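MSHA biogenesis protein MshE (Vibrio cholerae, PDB 5HTL) binds the second messenger cyclic di-GMP through its MshEN domain and probably serves in assembly of the MSHA pilus. Local coordinates at residues 90-95 / 116-121. Numbering follows the deposited sequence.
Sequences LRALVI and EALLNQ
Leu90 and Ala92 meet Ala117 and Leu118 where helix 112-121 packs on one face of the small mixed sheet 92-98, 101-106, 126-131 in the MshEN domain. The chain enters that sheet through a Schellman motif: helix 84-90 ends, Arg91 takes positive phi (49°) as its C-prime residue, Ala92 N bonds to Ala87 O and Arg91 N to Arg88 O. The turn places Leu90 beside the first strand residue, and both point their CB toward the helix. Leu90 then reaches out with its two methyls divided between neighbouring helix residues. CD2 presses on Ala117 CB at 3.5 Å, closer than usual van der Waals contact, while CD1 lies 3.8 Å from Leu118 CD1 and 4.0 Å from Leu118 N. Leu118 holds CG anti to its own N (chi1 -159°), which carries its branch into the interface between helix and sheet, where it crosses Leu90 at a slant. Leu90, Ala92 and Leu118 are buried; Ile104 of the middle strand touches both Ala92 and Leu118, and Phe129 of strand 126-131 also touches Leu118. No hydrogen bond joins the two segments, so apolar packing alone links them. The looser side starts beyond Ala117, itself tightly pressed but partly exposed, where the helix turns outward at Glu116 and Asn120, exposed in the assembly. Gln121 CB stays 5.2 Å from Leu90 CD1; Gln121 rests instead on Leu82 and Pro83. On the other face of strand 92-98, Leu93 points away and packs on helix 134-144, while Arg91 NH1 forms a salt bridge with Glu134. The Ala92 side chain is about 13 Å from a bound cyclic di-GMP. The longest of the three apolar contacts is Ala92 CB to Leu118 CD1, 4.1 Å.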
loop_
_atom_site.group_PDB
_atom_site.type_symbol
_atom_site.label_atom_id
_atom_site.label_comp_id
_atom_site.label_asym_id
_atom_site.label_seq_id
_atom_site.Cartn_x
_atom_site.Cartn_y
_atom_site.Cartn_z
ATOM N N LEU A 90 -7.161 17.352 4.393
ATOM C CA LEU A 90 -7.098 15.912 4.198
ATOM C C LEU A 90 -5.986 15.267 5.007
ATOM O O LEU A 90 -5.864 14.033 5.026
ATOM C CB LEU A 90 -6.878 15.619 2.709
ATOM C CG LEU A 90 -8.020 16.070 1.800
ATOM C CD1 LEU A 90 -7.626 15.968 0.334
ATOM C CD2 LEU A 90 -9.240 15.210 2.081
ATOM N N ARG A 91 -5.179 16.087 5.674
ATOM C CA ARG A 91 -3.976 15.633 6.382
ATOM C C ARG A 91 -3.131 14.730 5.480
ATOM O O ARG A 91 -2.805 13.588 5.826
ATOM C CB ARG A 91 -4.327 14.985 7.725
ATOM C CG ARG A 91 -5.060 15.955 8.672
ATOM C CD ARG A 91 -5.506 15.256 9.950
ATOM N NE ARG A 91 -6.525 14.253 9.669
ATOM C CZ ARG A 91 -6.931 13.330 10.536
ATOM N NH1 ARG A 91 -6.420 13.296 11.759
ATOM N NH2 ARG A 91 -7.854 12.451 10.181
ATOM N N ALA A 92 -2.768 15.277 4.325
ATOM C CA ALA A 92 -2.049 14.552 3.274
ATOM C C ALA A 92 -0.999 15.467 2.687
ATOM O O ALA A 92 -1.263 16.641 2.456
ATOM C CB ALA A 92 -3.017 14.114 2.194
ATOM N N LEU A 93 0.193 14.935 2.453
ATOM C CA LEU A 93 1.294 15.694 1.865
ATOM C C LEU A 93 1.908 14.914 0.718
ATOM O O LEU A 93 2.322 13.770 0.893
ATOM C CB LEU A 93 2.375 15.951 2.919
ATOM C CG LEU A 93 3.604 16.770 2.501
ATOM C CD1 LEU A 93 3.181 18.210 2.289
ATOM C CD2 LEU A 93 4.710 16.713 3.547
ATOM N N VAL A 94 1.977 15.532 -0.455
ATOM C CA VAL A 94 2.659 14.933 -1.594
ATOM C C VAL A 94 4.164 15.095 -1.415
ATOM O O VAL A 94 4.670 16.220 -1.358
ATOM C CB VAL A 94 2.261 15.618 -2.911
ATOM C CG1 VAL A 94 2.926 14.911 -4.086
ATOM C CG2 VAL A 94 0.751 15.623 -3.067
ATOM N N ILE A 95 4.868 13.974 -1.269
ATOM C CA ILE A 95 6.307 14.008 -0.996
ATOM C C ILE A 95 7.153 13.484 -2.146
ATOM O O ILE A 95 8.376 13.586 -2.118
ATOM C CB ILE A 95 6.676 13.247 0.308
ATOM C CG1 ILE A 95 6.353 11.757 0.189
ATOM C CG2 ILE A 95 5.971 13.875 1.515
ATOM C CD1 ILE A 95 6.873 10.900 1.370
ATOM N N GLU A 116 -11.164 9.498 -1.012
ATOM C CA GLU A 116 -12.033 9.840 -2.130
ATOM C C GLU A 116 -11.795 11.284 -2.543
ATOM O O GLU A 116 -11.715 11.607 -3.725
ATOM C CB GLU A 116 -13.498 9.631 -1.749
ATOM C CG GLU A 116 -14.468 9.726 -2.927
ATOM C CD GLU A 116 -14.604 8.413 -3.680
ATOM O OE1 GLU A 116 -15.591 8.256 -4.429
ATOM O OE2 GLU A 116 -13.729 7.537 -3.521
ATOM N N ALA A 117 -11.680 12.156 -1.548
ATOM C CA ALA A 117 -11.391 13.559 -1.778
ATOM C C ALA A 117 -10.056 13.757 -2.480
ATOM O O ALA A 117 -9.950 14.510 -3.451
ATOM C CB ALA A 117 -11.404 14.303 -0.464
ATOM N N LEU A 118 -9.032 13.077 -1.981
ATOM C CA LEU A 118 -7.698 13.167 -2.560
ATOM C C LEU A 118 -7.713 12.744 -4.031
ATOM O O LEU A 118 -7.106 13.400 -4.882
ATOM C CB LEU A 118 -6.739 12.273 -1.769
ATOM C CG LEU A 118 -5.245 12.547 -1.850
ATOM C CD1 LEU A 118 -4.942 13.956 -1.425
ATOM C CD2 LEU A 118 -4.548 11.550 -0.930
ATOM N N LEU A 119 -8.420 11.654 -4.322
ATOM C CA LEU A 119 -8.549 11.133 -5.682
ATOM C C LEU A 119 -9.171 12.134 -6.646
ATOM O O LEU A 119 -8.724 12.282 -7.782
ATOM C CB LEU A 119 -9.398 9.863 -5.677
ATOM C CG LEU A 119 -8.714 8.549 -5.309
ATOM C CD1 LEU A 119 -9.730 7.540 -4.794
ATOM C CD2 LEU A 119 -7.998 8.011 -6.535
ATOM N N ASN A 120 -10.222 12.808 -6.203
ATOM C CA ASN A 120 -10.880 13.766 -7.077
ATOM C C ASN A 120 -10.072 15.052 -7.217
ATOM O O ASN A 120 -10.213 15.778 -8.202
ATOM C CB ASN A 120 -12.302 14.044 -6.589
ATOM C CG ASN A 120 -13.189 12.819 -6.657
ATOM O OD1 ASN A 120 -12.852 11.826 -7.313
ATOM N ND2 ASN A 120 -14.322 12.872 -5.973
ATOM N N GLN A 121 -9.208 15.317 -6.240
ATOM C CA GLN A 121 -8.401 16.532 -6.201
ATOM C C GLN A 121 -7.103 16.405 -7.003
ATOM O O GLN A 121 -6.580 17.397 -7.508
ATOM C CB GLN A 121 -8.081 16.899 -4.750
ATOM C CG GLN A 121 -7.292 18.190 -4.571
ATOM C CD GLN A 121 -8.043 19.429 -5.039
ATOM O OE1 GLN A 121 -9.255 19.540 -4.861
ATOM N NE2 GLN A 121 -7.319 20.363 -5.645
#